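Receptor-type tyrosine-protein phosphatase C (Rattus norvegicus, PDB 5FN8) removes phosphate from tyrosines of signalling proteins and is probably required for T-cell activation through the antigen receptor, this chain being two of its extracellular fibronectin type III domains. Local coordinates at residues 46-51 against 55-60; 104-109 against 163-168; 133-138 against 143-148. All blocks are in the same frame, centred on the assembly; numbering follows the deposited sequence.

Overall arrangement
The chain is the d3-d4 piece of the extracellular region, two fibronectin type III domains in series and all strand and loop. Contact 1 comes first in sequence and belongs to the first domain; contacts 2 and 3 both belong to the second, with contact 3 nested inside the loop that contact 2 closes. The centre of contact 1 lies about 46-47 Å from the centres of the other two. Contacts 2 and 3, about 9 Å apart between centres, share a sheet in which strands 130-137 and 162-170 are neighbours. They belong to one self-contained sandwich, whereas contact 1 lies in the part that joins the second subunit.

Contact 1 of 3, residues 46-51 against 55-60; sequences KCENLA and NSFEVK
A CH-pi contact joins L50 to F57. The methyl CD2 of L50 sits over the ring face of F57, 3.5 Å from the centroid and only 6° off the ring normal, and therefore lies almost evenly over all six ring carbons. The other branch of the same leucine does a different job: CD1 rests beside the start of the aromatic side chain, 3.9 Å from F57 CB. A forked aliphatic group suits this place because one arm can roof the ring while the other packs against its stem. With CG anti to the backbone N (chi1 -175°), F57 places its ring face against L50 CD2.

These segments belong to the first fibronectin type III domain, yet no hydrogen bond runs between them. Strands 46-49 and 56-59 instead find antiparallel strand partners in the second subunit, and C47 forms a disulfide with C38 of that subunit, an arrangement consistent with an exchange of strands between the two copies.

The polar part of the contact is slighter. E48 brings OE1 to 4.0 Å from F57 CZ, approaching the far end of the ring obliquely, with the carboxylate plane turned 63° from the ring plane. Its other oxygen, OE2, lies in a long salt bridge 3.9 Å from K46 NZ. Glutamate fits this partly exposed margin: its carboxylate can border the ring with one oxygen, while the long salt bridge to K46 may partly offset the charge.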
loop_
_atom_site.group_PDB
_atom_site.type_symbol
_atom_site.label_atom_id
_atom_site.label_comp_id
_atom_site.label_asym_id
_atom_site.label_seq_id
_atom_site.Cartn_x
_atom_site.Cartn_y
_atom_site.Cartn_z
ATOM N N LYS B 46 7.859 -12.654 -8.878
ATOM C CA LYS B 46 9.220 -12.160 -8.643
ATOM C C LYS B 46 10.082 -13.421 -8.464
ATOM O O LYS B 46 9.892 -14.187 -7.516
ATOM C CB LYS B 46 9.291 -11.268 -7.385
ATOM C CG LYS B 46 10.542 -10.380 -7.313
ATOM C CD LYS B 46 11.225 -10.356 -5.941
ATOM C CE LYS B 46 12.498 -9.533 -6.017
ATOM N NZ LYS B 46 13.495 -9.876 -4.964
ATOM N N CYS B 47 10.950 -13.679 -9.428
ATOM C CA CYS B 47 11.839 -14.847 -9.440
ATOM C C CYS B 47 13.276 -14.456 -9.081
ATOM O O CYS B 47 13.726 -13.364 -9.432
ATOM C CB CYS B 47 11.795 -15.528 -10.803
ATOM S SG CYS B 47 10.165 -16.170 -11.275
ATOM N N GLU B 48 14.007 -15.357 -8.418
ATOM C CA GLU B 48 15.431 -15.150 -8.130
ATOM C C GLU B 48 16.266 -16.441 -8.150
ATOM O O GLU B 48 15.788 -17.490 -7.731
ATOM C CB GLU B 48 15.649 -14.359 -6.845
ATOM C CG GLU B 48 15.224 -15.079 -5.582
ATOM C CD GLU B 48 14.932 -14.104 -4.467
ATOM O OE1 GLU B 48 15.903 -13.641 -3.825
ATOM O OE2 GLU B 48 13.747 -13.748 -4.283
ATOM N N ASN B 49 17.506 -16.364 -8.622
ATOM C CA ASN B 49 18.377 -17.543 -8.606
ATOM C C ASN B 49 19.029 -17.591 -7.235
ATOM O O ASN B 49 19.586 -16.582 -6.775
ATOM C CB ASN B 49 19.416 -17.558 -9.728
ATOM C CG ASN B 49 19.900 -18.972 -10.076
ATOM O OD1 ASN B 49 20.893 -19.511 -9.540
ATOM N ND2 ASN B 49 19.208 -19.622 -10.993
ATOM N N LEU B 50 18.868 -18.723 -6.531
ATOM C CA LEU B 50 19.446 -18.892 -5.196
ATOM C C LEU B 50 20.856 -19.425 -5.374
ATOM O O LEU B 50 21.372 -19.442 -6.496
ATOM C CB LEU B 50 18.603 -19.854 -4.317
ATOM C CG LEU B 50 17.093 -19.631 -4.216
ATOM C CD1 LEU B 50 16.440 -20.759 -3.438
ATOM C CD2 LEU B 50 16.734 -18.248 -3.605
ATOM N N ALA B 51 21.501 -19.832 -4.285
ATOM C CA ALA B 51 22.836 -20.415 -4.360
ATOM C C ALA B 51 22.624 -21.877 -4.746
ATOM O O ALA B 51 21.571 -22.437 -4.452
ATOM C CB ALA B 51 23.528 -20.320 -3.012
ATOM N N ASN B 55 18.988 -26.303 0.474
ATOM C CA ASN B 55 17.763 -27.024 0.821
ATOM C C ASN B 55 16.636 -26.108 1.316
ATOM O O ASN B 55 15.459 -26.499 1.372
ATOM C CB ASN B 55 18.103 -28.066 1.890
ATOM C CG ASN B 55 17.152 -29.225 1.930
ATOM O OD1 ASN B 55 16.877 -29.794 2.989
ATOM N ND2 ASN B 55 16.636 -29.605 0.770
ATOM N N SER B 56 17.007 -24.897 1.705
ATOM C CA SER B 56 16.065 -23.929 2.235
ATOM C C SER B 56 16.500 -22.510 1.902
ATOM O O SER B 56 17.658 -22.281 1.522
ATOM C CB SER B 56 15.911 -24.104 3.747
ATOM O OG SER B 56 17.136 -23.833 4.408
ATOM N N PHE B 57 15.573 -21.545 2.093
ATOM C CA PHE B 57 15.850 -20.141 1.833
ATOM C C PHE B 57 14.912 -19.259 2.606
ATOM O O PHE B 57 13.709 -19.532 2.658
ATOM C CB PHE B 57 15.809 -19.832 0.316
ATOM C CG PHE B 57 16.208 -18.420 -0.030
ATOM C CD1 PHE B 57 17.544 -18.035 -0.030
ATOM C CD2 PHE B 57 15.247 -17.457 -0.312
ATOM C CE1 PHE B 57 17.909 -16.713 -0.316
ATOM C CE2 PHE B 57 15.618 -16.145 -0.626
ATOM C CZ PHE B 57 16.947 -15.784 -0.634
ATOM N N GLU B 58 15.468 -18.191 3.204
ATOM C CA GLU B 58 14.712 -17.206 3.966
ATOM C C GLU B 58 14.300 -16.080 3.026
ATOM O O GLU B 58 15.153 -15.315 2.554
ATOM C CB GLU B 58 15.544 -16.666 5.154
ATOM C CG GLU B 58 14.791 -15.818 6.171
ATOM C CD GLU B 58 14.022 -16.562 7.251
ATOM O OE1 GLU B 58 13.757 -17.775 7.085
ATOM O OE2 GLU B 58 13.668 -15.916 8.266
ATOM N N VAL B 59 12.987 -16.016 2.717
ATOM C CA VAL B 59 12.408 -14.951 1.883
ATOM C C VAL B 59 12.176 -13.802 2.848
ATOM O O VAL B 59 11.494 -13.991 3.844
ATOM C CB VAL B 59 11.121 -15.372 1.121
ATOM C CG1 VAL B 59 10.580 -14.216 0.299
ATOM C CG2 VAL B 59 11.380 -16.580 0.230
ATOM N N LYS B 60 12.809 -12.656 2.590
ATOM C CA LYS B 60 12.789 -11.463 3.452
ATOM C C LYS B 60 12.097 -10.276 2.759
ATOM O O LYS B 60 11.728 -10.374 1.590
ATOM C CB LYS B 60 14.248 -11.088 3.819
ATOM C CG LYS B 60 14.929 -12.060 4.773
ATOM C CD LYS B 60 16.406 -11.762 4.858
ATOM C CE LYS B 60 17.109 -12.562 5.927
ATOM N NZ LYS B 60 18.595 -12.461 5.803
#

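Contact 2 of 3, residues 104-109 against 163-168; sequences MKTSRA and YEFLVY
M104 opens the contact by reaching across from strand 104-108 to F165 and V167. Its CG is anti to the backbone N (chi1 -165°) and the chain stays extended beyond it, which carries the thioether to the far strand. The terminal methyl CE does most of the touching: it lies 3.7 Å from V167 CG2 and 3.9 Å from F165 CB, and it also comes to 3.4 Å from the backbone oxygen F165 O. The sulfur follows behind, M104 SD being 3.9 Å from V167 CG2, so a single valine branch meets the last two atoms of the methionine. A long, unbranched, apolar side chain suits this buried place because it can bridge strands too far apart for backbone pairing. V167, with CG2 turned to the methionine, gives it a short apolar surface to rest on.

K105 turns the opposite way, in the alternation of a beta strand, and T106 faces the second strand again. The T106 side chain stands at about a right angle to that of F165, with OG1 approaching the ring obliquely, 3.9 Å from F165 CD1. Threonine is short enough to leave room for the large ring.

The two strands run roughly antiparallel, at 149° between their directions, and their axes approach to 9.5 Å, a spacing of facing sheets. Strand 104-108 pairs with 114-119, whereas strand 162-170 lies between 130-137 and 179-184, the usual two-sheet sandwich of a fibronectin type III domain. The F165 side chain lies between the sheets, touching I114 of one and V135 and Q183 of the other.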
loop_
_atom_site.group_PDB
_atom_site.type_symbol
_atom_site.label_atom_id
_atom_site.label_comp_id
_atom_site.label_asym_id
_atom_site.label_seq_id
_atom_site.Cartn_x
_atom_site.Cartn_y
_atom_site.Cartn_z
ATOM N N MET B 104 -5.078 13.939 12.372
ATOM C CA MET B 104 -5.802 14.023 13.638
ATOM C C MET B 104 -6.143 15.469 13.957
ATOM O O MET B 104 -5.242 16.313 14.107
ATOM C CB MET B 104 -5.030 13.356 14.775
ATOM C CG MET B 104 -5.879 13.113 16.003
ATOM S SD MET B 104 -4.820 12.661 17.370
ATOM C CE MET B 104 -5.835 13.189 18.779
ATOM N N LYS B 105 -7.450 15.754 14.009
ATOM C CA LYS B 105 -7.961 17.086 14.306
ATOM C C LYS B 105 -8.792 17.101 15.576
ATOM O O LYS B 105 -9.749 16.337 15.722
ATOM C CB LYS B 105 -8.772 17.642 13.134
ATOM C CG LYS B 105 -8.407 19.075 12.782
ATOM C CD LYS B 105 -8.232 19.198 11.290
ATOM C CE LYS B 105 -9.442 19.776 10.593
ATOM N NZ LYS B 105 -9.852 18.977 9.395
ATOM N N THR B 106 -8.421 17.994 16.487
ATOM C CA THR B 106 -9.094 18.220 17.764
ATOM C C THR B 106 -9.813 19.569 17.682
ATOM O O THR B 106 -9.188 20.569 17.325
ATOM C CB THR B 106 -8.105 18.017 18.934
ATOM O OG1 THR B 106 -8.831 17.831 20.129
ATOM C CG2 THR B 106 -7.079 19.152 19.093
ATOM N N SER B 107 -11.132 19.592 17.952
ATOM C CA SER B 107 -11.939 20.825 17.869
ATOM C C SER B 107 -13.001 20.969 18.986
ATOM O O SER B 107 -13.551 19.961 19.426
ATOM C CB SER B 107 -12.607 20.922 16.498
ATOM O OG SER B 107 -13.797 20.153 16.407
ATOM N N ARG B 108 -13.331 22.219 19.396
ATOM C CA ARG B 108 -14.379 22.463 20.398
ATOM C C ARG B 108 -15.770 22.275 19.778
ATOM O O ARG B 108 -16.089 22.928 18.787
ATOM C CB ARG B 108 -14.248 23.853 21.029
ATOM C CG ARG B 108 -13.991 23.810 22.533
ATOM C CD ARG B 108 -13.227 25.030 23.027
ATOM N NE ARG B 108 -11.841 25.048 22.550
ATOM C CZ ARG B 108 -11.031 26.104 22.582
ATOM N NH1 ARG B 108 -11.463 27.258 23.082
ATOM N NH2 ARG B 108 -9.797 26.021 22.111
ATOM N N ALA B 109 -16.569 21.341 20.329
ATOM C CA ALA B 109 -17.927 21.054 19.858
ATOM C C ALA B 109 -18.941 21.954 20.564
ATOM O O ALA B 109 -19.933 22.354 19.956
ATOM C CB ALA B 109 -18.273 19.585 20.061
ATOM N N TYR B 163 -6.716 19.157 28.328
ATOM C CA TYR B 163 -6.858 17.731 28.099
ATOM C C TYR B 163 -5.918 17.275 26.982
ATOM O O TYR B 163 -5.573 18.064 26.103
ATOM C CB TYR B 163 -8.307 17.409 27.695
ATOM C CG TYR B 163 -9.307 17.485 28.826
ATOM C CD1 TYR B 163 -9.496 16.407 29.689
ATOM C CD2 TYR B 163 -10.114 18.607 28.992
ATOM C CE1 TYR B 163 -10.425 16.469 30.732
ATOM C CE2 TYR B 163 -11.063 18.671 30.019
ATOM C CZ TYR B 163 -11.209 17.600 30.888
ATOM O OH TYR B 163 -12.140 17.638 31.893
ATOM N N GLU B 164 -5.482 16.013 27.036
ATOM C CA GLU B 164 -4.714 15.422 25.943
ATOM C C GLU B 164 -5.512 14.291 25.350
ATOM O O GLU B 164 -6.238 13.578 26.063
ATOM C CB GLU B 164 -3.219 15.093 26.236
ATOM C CG GLU B 164 -2.911 14.174 27.411
ATOM C CD GLU B 164 -1.603 13.383 27.377
ATOM O OE1 GLU B 164 -1.032 13.207 26.276
ATOM O OE2 GLU B 164 -1.172 12.900 28.454
ATOM N N PHE B 165 -5.483 14.220 24.024
ATOM C CA PHE B 165 -6.216 13.223 23.252
ATOM C C PHE B 165 -5.210 12.377 22.540
ATOM O O PHE B 165 -4.350 12.900 21.832
ATOM C CB PHE B 165 -7.242 13.895 22.314
ATOM C CG PHE B 165 -8.242 14.742 23.079
ATOM C CD1 PHE B 165 -7.930 16.042 23.467
ATOM C CD2 PHE B 165 -9.489 14.238 23.419
ATOM C CE1 PHE B 165 -8.832 16.806 24.212
ATOM C CE2 PHE B 165 -10.407 15.016 24.137
ATOM C CZ PHE B 165 -10.063 16.286 24.546
ATOM N N LEU B 166 -5.268 11.064 22.797
ATOM C CA LEU B 166 -4.358 10.076 22.233
ATOM C C LEU B 166 -5.175 9.092 21.434
ATOM O O LEU B 166 -5.991 8.382 22.009
ATOM C CB LEU B 166 -3.623 9.343 23.366
ATOM C CG LEU B 166 -2.761 10.163 24.337
ATOM C CD1 LEU B 166 -3.575 10.616 25.578
ATOM C CD2 LEU B 166 -1.610 9.316 24.835
ATOM N N VAL B 167 -5.000 9.087 20.102
ATOM C CA VAL B 167 -5.666 8.169 19.184
ATOM C C VAL B 167 -4.674 7.102 18.751
ATOM O O VAL B 167 -3.604 7.457 18.284
ATOM C CB VAL B 167 -6.336 8.834 17.946
ATOM C CG1 VAL B 167 -7.024 7.770 17.066
ATOM C CG2 VAL B 167 -7.345 9.883 18.370
ATOM N N TYR B 168 -5.000 5.811 18.976
ATOM C CA TYR B 168 -4.196 4.653 18.541
ATOM C C TYR B 168 -5.048 3.880 17.551
ATOM O O TYR B 168 -6.277 3.819 17.691
ATOM C CB TYR B 168 -3.927 3.652 19.682
ATOM C CG TYR B 168 -3.358 4.225 20.954
ATOM C CD1 TYR B 168 -4.149 4.994 21.813
ATOM C CD2 TYR B 168 -2.048 3.951 21.340
ATOM C CE1 TYR B 168 -3.629 5.513 22.998
ATOM C CE2 TYR B 168 -1.526 4.447 22.534
ATOM C CZ TYR B 168 -2.320 5.224 23.358
ATOM O OH TYR B 168 -1.784 5.663 24.536
#

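Contact 3 of 3, residues 133-138 against 143-148; sequences LEVKSG and KTFNQS. With NAG (2-acetamido-2-deoxy-beta-D-glucopyranose), chain G.
L133 and F145 face each other as a hydrogen-bonded antiparallel pair, and here the contact is tightest. L133 N donates to F145 O at 2.8 Å (162°), while F145 N returns a bond to L133 O in the carbonyl plane, also at 2.8 Å. Two positions along, V135 N holds K143 O; the return bond from K143 N to V135 O is weak, at 3.3 Å. On the inner face the L133 and F145 side chains lie side by side, with L133 CD2 3.8 Å from F145 CD1, and V135 CG2 meets the ring at its edge. Apolar residues suit this face, where L133 also packs on F152 and V154. K143 meets V135 by its root, CB to CB 4.0 Å; its chain then leaves for V154 and L157, NZ bonding weakly to D155 O.

The outer face is looser. E134 and T144 form a non-hydrogen-bonded pair, E134 CG lying 4.1 Å from T144 OG1. With OG1 opposite the backbone N (chi1 -168°), T144 turns its hydroxyl to L133 O, which gains a weak second bond at 3.4 Å. The E134 carboxylate looks instead to the Y168 hydroxyl. N146 carries a glycan on ND2, and R130 holds its OD1.

This is a beta hairpin whose strand 140-147 edges the sheet within this chain, apolar toward the facing sheet of the fibronectin type III sandwich and glycosylated on the other face.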
loop_
_atom_site.group_PDB
_atom_site.type_symbol
_atom_site.label_atom_id
_atom_site.label_comp_id
_atom_site.label_asym_id
_atom_site.label_seq_id
_atom_site.Cartn_x
_atom_site.Cartn_y
_atom_site.Cartn_z
ATOM N N LEU B 133 -9.428 5.858 21.390
ATOM C CA LEU B 133 -9.163 7.187 21.883
ATOM C C LEU B 133 -9.089 7.193 23.412
ATOM O O LEU B 133 -9.995 6.717 24.079
ATOM C CB LEU B 133 -10.205 8.195 21.378
ATOM C CG LEU B 133 -10.224 9.559 22.076
ATOM C CD1 LEU B 133 -8.973 10.367 21.773
ATOM C CD2 LEU B 133 -11.446 10.335 21.710
ATOM N N GLU B 134 -7.996 7.729 23.948
ATOM C CA GLU B 134 -7.790 7.958 25.376
ATOM C C GLU B 134 -7.819 9.440 25.635
ATOM O O GLU B 134 -7.209 10.230 24.907
ATOM C CB GLU B 134 -6.444 7.451 25.824
ATOM C CG GLU B 134 -6.390 5.960 25.924
ATOM C CD GLU B 134 -5.178 5.520 26.707
ATOM O OE1 GLU B 134 -4.079 6.115 26.583
ATOM O OE2 GLU B 134 -5.349 4.552 27.470
ATOM N N VAL B 135 -8.521 9.820 26.678
ATOM C CA VAL B 135 -8.630 11.211 27.079
ATOM C C VAL B 135 -7.968 11.323 28.449
ATOM O O VAL B 135 -8.307 10.581 29.367
ATOM C CB VAL B 135 -10.085 11.743 27.061
ATOM C CG1 VAL B 135 -10.133 13.229 27.453
ATOM C CG2 VAL B 135 -10.741 11.504 25.692
ATOM N N LYS B 136 -6.979 12.220 28.556
ATOM C CA LYS B 136 -6.234 12.411 29.797
ATOM C C LYS B 136 -6.264 13.854 30.293
ATOM O O LYS B 136 -6.412 14.780 29.506
ATOM C CB LYS B 136 -4.780 11.914 29.634
ATOM C CG LYS B 136 -4.660 10.407 29.475
ATOM C CD LYS B 136 -3.224 9.957 29.407
ATOM C CE LYS B 136 -3.139 8.469 29.252
ATOM N NZ LYS B 136 -1.749 8.041 28.947
ATOM N N SER B 137 -6.131 14.035 31.603
ATOM C CA SER B 137 -6.035 15.335 32.260
ATOM C C SER B 137 -5.063 15.144 33.415
ATOM O O SER B 137 -5.271 14.249 34.227
ATOM C CB SER B 137 -7.396 15.807 32.763
ATOM O OG SER B 137 -7.289 17.169 33.142
ATOM N N GLY B 138 -3.960 15.908 33.413
ATOM C CA GLY B 138 -2.888 15.802 34.410
ATOM C C GLY B 138 -2.240 14.420 34.461
ATOM O O GLY B 138 -1.880 13.931 35.544
ATOM N N LYS B 143 -11.286 9.253 30.075
ATOM C CA LYS B 143 -12.232 8.552 29.199
ATOM C C LYS B 143 -11.482 7.740 28.202
ATOM O O LYS B 143 -10.352 8.070 27.865
ATOM C CB LYS B 143 -13.121 9.554 28.419
ATOM C CG LYS B 143 -13.996 10.476 29.286
ATOM C CD LYS B 143 -14.592 11.585 28.467
ATOM C CE LYS B 143 -15.521 12.523 29.208
ATOM N NZ LYS B 143 -16.795 11.884 29.654
ATOM N N THR B 144 -12.115 6.674 27.712
ATOM C CA THR B 144 -11.584 5.794 26.678
ATOM C C THR B 144 -12.712 5.375 25.715
ATOM O O THR B 144 -13.837 5.178 26.160
ATOM C CB THR B 144 -10.702 4.664 27.244
ATOM O OG1 THR B 144 -10.030 4.064 26.144
ATOM C CG2 THR B 144 -11.491 3.587 27.945
ATOM N N PHE B 145 -12.407 5.272 24.389
ATOM C CA PHE B 145 -13.380 4.917 23.343
ATOM C C PHE B 145 -12.736 3.995 22.345
ATOM O O PHE B 145 -11.546 4.107 22.086
ATOM C CB PHE B 145 -13.855 6.155 22.578
ATOM C CG PHE B 145 -14.426 7.309 23.357
ATOM C CD1 PHE B 145 -13.589 8.239 23.964
ATOM C CD2 PHE B 145 -15.792 7.557 23.355
ATOM C CE1 PHE B 145 -14.125 9.325 24.681
ATOM C CE2 PHE B 145 -16.327 8.660 24.052
ATOM C CZ PHE B 145 -15.495 9.518 24.725
ATOM N N ASN B 146 -13.529 3.093 21.779
ATOM C CA ASN B 146 -13.106 2.080 20.826
ATOM C C ASN B 146 -14.171 2.072 19.728
ATOM O O ASN B 146 -15.315 1.717 19.984
ATOM C CB ASN B 146 -12.991 0.708 21.526
ATOM C CG ASN B 146 -12.641 -0.440 20.626
ATOM O OD1 ASN B 146 -12.678 -0.323 19.411
ATOM N ND2 ASN B 146 -12.290 -1.569 21.209
ATOM N N GLN B 147 -13.798 2.493 18.516
ATOM C CA GLN B 147 -14.739 2.622 17.400
ATOM C C GLN B 147 -14.173 2.172 16.064
ATOM O O GLN B 147 -12.951 2.119 15.869
ATOM C CB GLN B 147 -15.185 4.080 17.271
ATOM C CG GLN B 147 -16.225 4.528 18.297
ATOM C CD GLN B 147 -16.432 6.038 18.331
ATOM O OE1 GLN B 147 -16.780 6.603 19.361
ATOM N NE2 GLN B 147 -16.177 6.746 17.231
ATOM N N SER B 148 -15.096 1.892 15.130
ATOM C CA SER B 148 -14.877 1.537 13.722
ATOM C C SER B 148 -14.471 2.761 12.928
ATOM O O SER B 148 -13.729 2.624 11.969
ATOM C CB SER B 148 -16.178 1.034 13.120
ATOM O OG SER B 148 -16.450 -0.240 13.661
HETATM C C1 NAG G . -11.975 -2.758 20.472
HETATM C C2 NAG G . -10.933 -3.608 21.205
HETATM C C3 NAG G . -10.842 -5.024 20.626
HETATM C C4 NAG G . -12.222 -5.630 20.393
HETATM C C5 NAG G . -13.112 -4.698 19.575
HETATM C C6 NAG G . -14.523 -5.224 19.413
HETATM C C7 NAG G . -8.498 -3.233 21.650
HETATM C C8 NAG G . -7.390 -2.235 21.522
HETATM N N2 NAG G . -9.669 -2.897 21.055
HETATM O O3 NAG G . -10.167 -5.865 21.558
HETATM O O4 NAG G . -12.071 -6.876 19.717
HETATM O O5 NAG G . -13.220 -3.434 20.246
HETATM O O6 NAG G . -15.331 -4.377 18.607
HETATM O O7 NAG G . -8.336 -4.298 22.239
#